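PDB 5Z0Q: aminotransferase, class I and II from Erwinia tasmaniensis, which belongs to the fold type I family of pyridoxal-5'-phosphate enzymes as a class I and II aminotransferase, and holds that ligand in its pocket. Local coordinates for residues A[297-300]-A[301-305]; A[180-183]-A[184-188]; A[79-82]-A[83-87]. All coordinates share one frame; numbering follows the deposited sequence.

Contact 1. Residues A[297-300]-A[301-305]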
loop_
_atom_site.group_PDB
_atom_site.type_symbol
_atom_site.label_atom_id
_atom_site.label_comp_id
_atom_site.label_asym_id
_atom_site.label_seq_id
_atom_site.Cartn_x
_atom_site.Cartn_y
_atom_site.Cartn_z
ATOM N N LEU A 297 4.543 -19.566 -20.500
ATOM C CA LEU A 297 5.965 -19.719 -20.794
ATOM C C LEU A 297 6.186 -20.186 -22.227
ATOM O O LEU A 297 7.068 -19.670 -22.924
ATOM C CB LEU A 297 6.606 -20.694 -19.807
ATOM C CG LEU A 297 6.553 -20.309 -18.327
ATOM C CD1 LEU A 297 7.288 -21.333 -17.477
ATOM C CD2 LEU A 297 7.121 -18.915 -18.112
ATOM N N ASP A 298 5.396 -21.162 -22.683
ATOM C CA ASP A 298 5.512 -21.616 -24.065
ATOM C C ASP A 298 5.171 -20.496 -25.039
ATOM O O ASP A 298 5.831 -20.336 -26.072
ATOM C CB ASP A 298 4.609 -22.826 -24.300
ATOM C CG ASP A 298 4.951 -23.998 -23.398
ATOM O OD1 ASP A 298 6.117 -24.093 -22.960
ATOM O OD2 ASP A 298 4.054 -24.825 -23.130
ATOM N N TYR A 299 4.146 -19.705 -24.720
ATOM C CA TYR A 299 3.770 -18.591 -25.584
ATOM C C TYR A 299 4.837 -17.504 -25.577
ATOM O O TYR A 299 5.144 -16.921 -26.623
ATOM C CB TYR A 299 2.421 -18.026 -25.144
ATOM C CG TYR A 299 1.752 -17.137 -26.168
ATOM C CD1 TYR A 299 0.933 -17.676 -27.152
ATOM C CD2 TYR A 299 1.929 -15.760 -26.145
ATOM C CE1 TYR A 299 0.314 -16.870 -28.087
ATOM C CE2 TYR A 299 1.314 -14.945 -27.078
ATOM C CZ TYR A 299 0.507 -15.506 -28.046
ATOM O OH TYR A 299 -0.110 -14.705 -28.978
ATOM N N LEU A 300 5.420 -17.223 -24.408
ATOM C CA LEU A 300 6.443 -16.188 -24.322
ATOM C C LEU A 300 7.752 -16.632 -24.960
ATOM O O LEU A 300 8.476 -15.802 -25.520
ATOM C CB LEU A 300 6.671 -15.786 -22.866
ATOM C CG LEU A 300 5.573 -14.930 -22.229
ATOM C CD1 LEU A 300 5.923 -14.580 -20.792
ATOM C CD2 LEU A 300 5.329 -13.672 -23.046
ATOM N N ARG A 301 8.079 -17.925 -24.889
ATOM C CA ARG A 301 9.288 -18.404 -25.551
ATOM C C ARG A 301 9.163 -18.295 -27.065
ATOM O O ARG A 301 10.124 -17.921 -27.747
ATOM C CB ARG A 301 9.593 -19.845 -25.140
ATOM C CG ARG A 301 10.725 -20.472 -25.945
ATOM C CD ARG A 301 11.153 -21.828 -25.401
ATOM N NE ARG A 301 10.018 -22.690 -25.087
ATOM C CZ ARG A 301 9.717 -23.104 -23.860
ATOM N NH1 ARG A 301 10.475 -22.746 -22.832
ATOM N NH2 ARG A 301 8.663 -23.887 -23.661
ATOM N N ALA A 302 7.983 -18.608 -27.607
ATOM C CA ALA A 302 7.766 -18.441 -29.039
ATOM C C ALA A 302 7.846 -16.973 -29.438
ATOM O O ALA A 302 8.410 -16.636 -30.486
ATOM C CB ALA A 302 6.417 -19.038 -29.439
ATOM N N ASN A 303 7.290 -16.083 -28.610
ATOM C CA ASN A 303 7.422 -14.652 -28.866
ATOM C C ASN A 303 8.868 -14.199 -28.720
ATOM O O ASN A 303 9.341 -13.350 -29.486
ATOM C CB ASN A 303 6.516 -13.861 -27.921
ATOM C CG ASN A 303 5.061 -13.884 -28.347
ATOM O OD1 ASN A 303 4.652 -14.708 -29.164
ATOM N ND2 ASN A 303 4.269 -12.974 -27.792
ATOM N N ARG A 304 9.587 -14.755 -27.742
ATOM C CA ARG A 304 10.977 -14.370 -27.526
ATOM C C ARG A 304 11.854 -14.787 -28.700
ATOM O O ARG A 304 12.687 -14.005 -29.174
ATOM C CB ARG A 304 11.495 -14.988 -26.228
ATOM C CG ARG A 304 12.942 -14.657 -25.924
ATOM C CD ARG A 304 13.543 -15.671 -24.969
ATOM N NE ARG A 304 13.673 -16.990 -25.584
ATOM C CZ ARG A 304 14.231 -18.041 -24.990
ATOM N NH1 ARG A 304 14.713 -17.934 -23.760
ATOM N NH2 ARG A 304 14.306 -19.200 -25.627
ATOM N N ASP A 305 11.684 -16.024 -29.178
ATOM C CA ASP A 305 12.510 -16.513 -30.278
ATOM C C ASP A 305 12.277 -15.717 -31.554
ATOM O O ASP A 305 13.207 -15.530 -32.347
ATOM C CB ASP A 305 12.236 -17.998 -30.519
ATOM C CG ASP A 305 12.668 -18.867 -29.354
ATOM O OD1 ASP A 305 13.195 -18.319 -28.363
ATOM O OD2 ASP A 305 12.482 -20.099 -29.429
#
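Two turns of helix 290-313 in this aminotransferase fold carry a salt bridge spaced three residues apart, from Asp298 to Arg301, with a tyrosine-asparagine pair on another side of the same helix. The two charged side chains run side by side in the same direction. Asp298 OD1 sits 2.6 Å from Arg301 NH2, at the edge of the guanidinium and near its plane, although carboxylate and guanidinium planes are turned 46° apart. Arg301 gets there by starting away from its own backbone N (chi1 172°) and then bending at chi3, which brings the guanidinium back along the helix so that one face lies toward Leu297 O. Beneath them runs ordinary helical bonding, with Arg301 N giving to Leu297 O at 2.8 Å and Asn303 N to Tyr299 O at 3.0 Å. Asn303 turns its amide toward the Tyr299 ring, and Tyr299 CE2 comes within 3.6 Å of Asn303 ND2, an oblique meeting with the planes 56° apart. Both polar ends find partners at or just before the start of helix 371-385: Tyr299 OH is hydrogen-bonded to Arg371 N, and Asn303 ND2 bonds weakly to Phe367 O and Cys369 O. Arg304, whose NH1 is hydrogen-bonded to Pro322 O, grips its neighbour side-on, its NE and NH2 each 3.1 Å from Asp305 OD1 and in the guanidinium plane.

Contact 2. Residues A[180-183]-A[184-188]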
loop_
_atom_site.group_PDB
_atom_site.type_symbol
_atom_site.label_atom_id
_atom_site.label_comp_id
_atom_site.label_asym_id
_atom_site.label_seq_id
_atom_site.Cartn_x
_atom_site.Cartn_y
_atom_site.Cartn_z
ATOM N N THR A 180 18.997 -12.214 -17.494
ATOM C CA THR A 180 19.942 -13.281 -17.203
ATOM C C THR A 180 19.490 -14.083 -15.989
ATOM O O THR A 180 19.149 -13.513 -14.947
ATOM C CB THR A 180 21.335 -12.703 -16.956
ATOM O OG1 THR A 180 21.799 -12.050 -18.144
ATOM C CG2 THR A 180 22.311 -13.807 -16.572
ATOM N N VAL A 181 19.483 -15.404 -16.131
ATOM C CA VAL A 181 19.251 -16.325 -15.026
ATOM C C VAL A 181 20.616 -16.773 -14.520
ATOM O O VAL A 181 21.320 -17.534 -15.193
ATOM C CB VAL A 181 18.394 -17.522 -15.456
ATOM C CG1 VAL A 181 18.290 -18.533 -14.323
ATOM C CG2 VAL A 181 17.015 -17.058 -15.896
ATOM N N TYR A 182 20.998 -16.302 -13.336
ATOM C CA TYR A 182 22.327 -16.592 -12.814
ATOM C C TYR A 182 22.451 -18.061 -12.430
ATOM O O TYR A 182 21.558 -18.634 -11.798
ATOM C CB TYR A 182 22.634 -15.701 -11.611
ATOM C CG TYR A 182 22.826 -14.247 -11.974
ATOM C CD1 TYR A 182 24.038 -13.793 -12.479
ATOM C CD2 TYR A 182 21.796 -13.330 -11.819
ATOM C CE1 TYR A 182 24.219 -12.466 -12.816
ATOM C CE2 TYR A 182 21.968 -12.000 -12.153
ATOM C CZ TYR A 182 23.182 -11.573 -12.651
ATOM O OH TYR A 182 23.356 -10.251 -12.986
ATOM N N ARG A 183 23.570 -18.669 -12.818
ATOM C CA ARG A 183 23.836 -20.067 -12.523
ATOM C C ARG A 183 24.319 -20.219 -11.081
ATOM O O ARG A 183 24.523 -19.243 -10.355
ATOM C CB ARG A 183 24.856 -20.634 -13.507
ATOM C CG ARG A 183 24.404 -20.619 -14.960
ATOM C CD ARG A 183 23.202 -21.522 -15.186
ATOM N NE ARG A 183 22.870 -21.631 -16.605
ATOM C CZ ARG A 183 22.059 -20.800 -17.250
ATOM N NH1 ARG A 183 21.488 -19.793 -16.604
ATOM N NH2 ARG A 183 21.816 -20.975 -18.543
ATOM N N ARG A 184 24.515 -21.473 -10.664
ATOM C CA ARG A 184 24.895 -21.736 -9.280
ATOM C C ARG A 184 26.317 -21.267 -8.992
ATOM O O ARG A 184 26.595 -20.749 -7.905
ATOM C CB ARG A 184 24.744 -23.223 -8.967
ATOM C CG ARG A 184 24.794 -23.539 -7.484
ATOM C CD ARG A 184 24.310 -24.949 -7.189
ATOM N NE ARG A 184 24.182 -25.169 -5.751
ATOM C CZ ARG A 184 23.065 -24.964 -5.061
ATOM N NH1 ARG A 184 21.971 -24.539 -5.677
ATOM N NH2 ARG A 184 23.041 -25.185 -3.754
ATOM N N LYS A 185 27.229 -21.440 -9.953
ATOM C CA LYS A 185 28.601 -20.982 -9.757
ATOM C C LYS A 185 28.678 -19.463 -9.683
ATOM O O LYS A 185 29.515 -18.919 -8.955
ATOM C CB LYS A 185 29.499 -21.504 -10.880
ATOM C CG LYS A 185 29.643 -23.019 -10.916
ATOM C CD LYS A 185 30.627 -23.517 -9.867
ATOM C CE LYS A 185 32.052 -23.108 -10.209
ATOM N NZ LYS A 185 33.044 -23.710 -9.275
ATOM N N GLU A 186 27.814 -18.765 -10.421
ATOM C CA GLU A 186 27.826 -17.308 -10.400
ATOM C C GLU A 186 27.221 -16.767 -9.111
ATOM O O GLU A 186 27.679 -15.744 -8.589
ATOM C CB GLU A 186 27.080 -16.759 -11.616
ATOM C CG GLU A 186 27.417 -17.475 -12.915
ATOM C CD GLU A 186 26.769 -16.833 -14.124
ATOM O OE1 GLU A 186 27.471 -16.110 -14.861
ATOM O OE2 GLU A 186 25.555 -17.048 -14.336
ATOM N N LEU A 187 26.195 -17.438 -8.584
ATOM C CA LEU A 187 25.613 -17.014 -7.313
ATOM C C LEU A 187 26.579 -17.245 -6.160
ATOM O O LEU A 187 26.681 -16.413 -5.251
ATOM C CB LEU A 187 24.296 -17.748 -7.066
ATOM C CG LEU A 187 23.118 -17.335 -7.951
ATOM C CD1 LEU A 187 21.913 -18.225 -7.696
ATOM C CD2 LEU A 187 22.764 -15.872 -7.719
ATOM N N GLU A 188 27.297 -18.371 -6.177
ATOM C CA GLU A 188 28.279 -18.631 -5.130
ATOM C C GLU A 188 29.449 -17.660 -5.208
ATOM O O GLU A 188 30.111 -17.406 -4.196
ATOM C CB GLU A 188 28.770 -20.076 -5.214
ATOM C CG GLU A 188 27.695 -21.106 -4.900
ATOM C CD GLU A 188 28.221 -22.529 -4.911
ATOM O OE1 GLU A 188 29.383 -22.732 -5.324
ATOM O OE2 GLU A 188 27.472 -23.442 -4.504
#
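Arg183 is the N-cap of helix 184-197, its backbone still extended (phi -79°, psi 176°), and its carbonyl O takes the first helical bond from Leu187 N at 3.0 Å, with a weak one from Glu186 N beside it. This is the step from loop to helix in a beta-alpha-beta crossover, the helix joining parallel neighbours 166-172 and 200-204 of the large sheet. Glu186, third residue of the helix, reaches back over this first turn and makes the N3-to-N-cap bond of a capping box, without the reciprocal side-chain bond: Arg183 N gives to Glu186 OE2 at 3.0 Å in a nearly straight bond, using the anti lone pair of the oxygen. The glutamate can do so because CG lies beside its own backbone N and the chain runs extended beyond it, alongside Arg183 and pointing the same way. The same OE2 forms a salt bridge to Arg150 NH2, so one carboxylate oxygen holds both the N-H of Arg183 and the guanidinium of Arg150. Arg183 bends at chi2 and takes its guanidinium to a salt bridge with Glu323. Tyr182 crosses the glutamate at about a right angle, its CD1 4.0 Å from Glu186 OE2, with ring and carboxylate planes 54° apart. Leu187 CD2 makes apolar contact with Tyr182 CB at 3.9 Å, and Leu187 CG lies 3.4 Å from Arg183 O.

Contact 3. Residues A[79-82]-A[83-87]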
loop_
_atom_site.group_PDB
_atom_site.type_symbol
_atom_site.label_atom_id
_atom_site.label_comp_id
_atom_site.label_asym_id
_atom_site.label_seq_id
_atom_site.Cartn_x
_atom_site.Cartn_y
_atom_site.Cartn_z
ATOM N N GLU A 79 5.264 -23.953 0.332
ATOM C CA GLU A 79 5.247 -25.145 -0.510
ATOM C C GLU A 79 5.880 -24.881 -1.869
ATOM O O GLU A 79 6.510 -25.775 -2.445
ATOM C CB GLU A 79 3.813 -25.647 -0.685
ATOM C CG GLU A 79 3.219 -26.302 0.552
ATOM C CD GLU A 79 1.791 -26.769 0.334
ATOM O OE1 GLU A 79 1.178 -26.364 -0.677
ATOM O OE2 GLU A 79 1.281 -27.543 1.172
ATOM N N ARG A 80 5.731 -23.664 -2.393
ATOM C CA ARG A 80 6.290 -23.357 -3.705
ATOM C C ARG A 80 7.808 -23.236 -3.650
ATOM O O ARG A 80 8.505 -23.718 -4.550
ATOM C CB ARG A 80 5.667 -22.073 -4.251
ATOM C CG ARG A 80 6.070 -21.752 -5.680
ATOM C CD ARG A 80 5.338 -20.527 -6.201
ATOM N NE ARG A 80 5.596 -20.310 -7.621
ATOM C CZ ARG A 80 4.926 -20.911 -8.600
ATOM N NH1 ARG A 80 3.954 -21.768 -8.315
ATOM N NH2 ARG A 80 5.230 -20.657 -9.864
ATOM N N MET A 81 8.340 -22.603 -2.601
ATOM C CA MET A 81 9.784 -22.417 -2.512
ATOM C C MET A 81 10.510 -23.728 -2.245
ATOM O O MET A 81 11.691 -23.861 -2.587
ATOM C CB MET A 81 10.120 -21.395 -1.427
ATOM C CG MET A 81 9.492 -20.038 -1.664
ATOM S SD MET A 81 9.652 -19.520 -3.382
ATOM C CE MET A 81 8.110 -18.636 -3.617
ATOM N N GLU A 82 9.834 -24.700 -1.638
ATOM C CA GLU A 82 10.468 -25.981 -1.353
ATOM C C GLU A 82 10.360 -26.947 -2.525
ATOM O O GLU A 82 11.281 -27.734 -2.765
ATOM C CB GLU A 82 9.847 -26.611 -0.102
ATOM C CG GLU A 82 10.581 -27.845 0.402
ATOM C CD GLU A 82 9.961 -28.418 1.665
ATOM O OE1 GLU A 82 8.791 -28.095 1.959
ATOM O OE2 GLU A 82 10.649 -29.190 2.368
ATOM N N SER A 83 9.251 -26.902 -3.264
ATOM C CA SER A 83 9.048 -27.860 -4.343
ATOM C C SER A 83 9.698 -27.396 -5.642
ATOM O O SER A 83 10.245 -28.213 -6.389
ATOM C CB SER A 83 7.553 -28.101 -4.554
ATOM O OG SER A 83 6.890 -26.901 -4.912
ATOM N N ARG A 84 9.649 -26.096 -5.932
ATOM C CA ARG A 84 10.148 -25.586 -7.202
ATOM C C ARG A 84 11.587 -25.095 -7.138
ATOM O O ARG A 84 12.267 -25.080 -8.170
ATOM C CB ARG A 84 9.246 -24.454 -7.703
ATOM C CG ARG A 84 7.848 -24.917 -8.057
ATOM C CD ARG A 84 7.163 -23.955 -9.008
ATOM N NE ARG A 84 6.149 -24.643 -9.800
ATOM C CZ ARG A 84 6.402 -25.273 -10.943
ATOM N NH1 ARG A 84 7.635 -25.294 -11.429
ATOM N NH2 ARG A 84 5.424 -25.881 -11.602
ATOM N N PHE A 85 12.074 -24.701 -5.962
ATOM C CA PHE A 85 13.419 -24.160 -5.847
ATOM C C PHE A 85 14.271 -24.859 -4.797
ATOM O O PHE A 85 15.422 -24.455 -4.595
ATOM C CB PHE A 85 13.363 -22.656 -5.537
ATOM C CG PHE A 85 12.429 -21.892 -6.434
ATOM C CD1 PHE A 85 12.742 -21.683 -7.767
ATOM C CD2 PHE A 85 11.235 -21.388 -5.945
ATOM C CE1 PHE A 85 11.883 -20.985 -8.596
ATOM C CE2 PHE A 85 10.372 -20.687 -6.768
ATOM C CZ PHE A 85 10.696 -20.486 -8.095
ATOM N N GLY A 86 13.753 -25.892 -4.136
ATOM C CA GLY A 86 14.507 -26.600 -3.120
ATOM C C GLY A 86 14.933 -25.702 -1.978
ATOM O O GLY A 86 16.126 -25.588 -1.678
ATOM N N TRP A 87 13.964 -25.054 -1.337
ATOM C CA TRP A 87 14.253 -24.086 -0.283
ATOM C C TRP A 87 13.118 -24.140 0.728
ATOM O O TRP A 87 12.020 -23.646 0.453
ATOM C CB TRP A 87 14.406 -22.683 -0.865
ATOM C CG TRP A 87 14.887 -21.662 0.117
ATOM C CD1 TRP A 87 15.690 -21.879 1.199
ATOM C CD2 TRP A 87 14.588 -20.261 0.113
ATOM N NE1 TRP A 87 15.912 -20.699 1.867
ATOM C CE2 TRP A 87 15.247 -19.691 1.220
ATOM C CE3 TRP A 87 13.826 -19.435 -0.719
ATOM C CZ2 TRP A 87 15.167 -18.331 1.517
ATOM C CZ3 TRP A 87 13.750 -18.084 -0.424
ATOM C CH2 TRP A 87 14.417 -17.546 0.684
#
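Two arginines one helical turn apart lie against each other: Arg84 CD sits 3.8 Å above the guanidinium plane of Arg80, over its centre, and the two guanidinium planes are 41° apart. Arg80 NH1 comes within 3.9 Å of Arg84 NE, a like-charge approach probably eased by Asp209, which forms a salt bridge with Arg80 NH2. Arg80 is fully stretched from CG to NE, which carries its head past the turn to Asp209 and to Gln290. On another side, Ser83 bonds Glu79 O twice, from opposite faces of the carbonyl plane: OG at 2.7 Å and N at 3.1 Å. The serine hydroxyl reaches back because chi1, 61°, places OG between its backbone N and carbonyl carbon. All this belongs to the C-terminal end of helix 71-83, where the chain turns off toward strand 94-97. Gly86, with positive phi, makes the turn; its N gives a weak bond to Glu82 O, and Trp87 N another to Met81 O. Met81 and Phe85 run side by side in a Met-aromatic contact, the Met81 SD oblique to the ring and 3.5 Å from Phe85 CD2, while Phe85 meets His218 edge-to-face.

The three contacts touch nowhere, yet common neighbours connect them. Contacts 1 and 3 have centres 24 Å apart, and helix 290-313 bridges the gap, carrying contact 1 itself while its Gln290 and Leu293 meet the arginines of contact 3. Contacts 1 and 2, with nearest atoms about 8 Å apart, both draw on the stretch around Pro322 and Glu323, through Arg304 and Arg183. Contacts 2 and 3, centres 18 Å apart, pack on the loop holding Val216, His218, Ile219 and Pro220. None lines the pocket directly: the side chains of Tyr182 and Leu300 lie about 11 and 13 Å from a bound pyridoxal-5'-phosphate, while the pocket residues Cys172 and Asn176 lie a few residues before contact 2 in the chain.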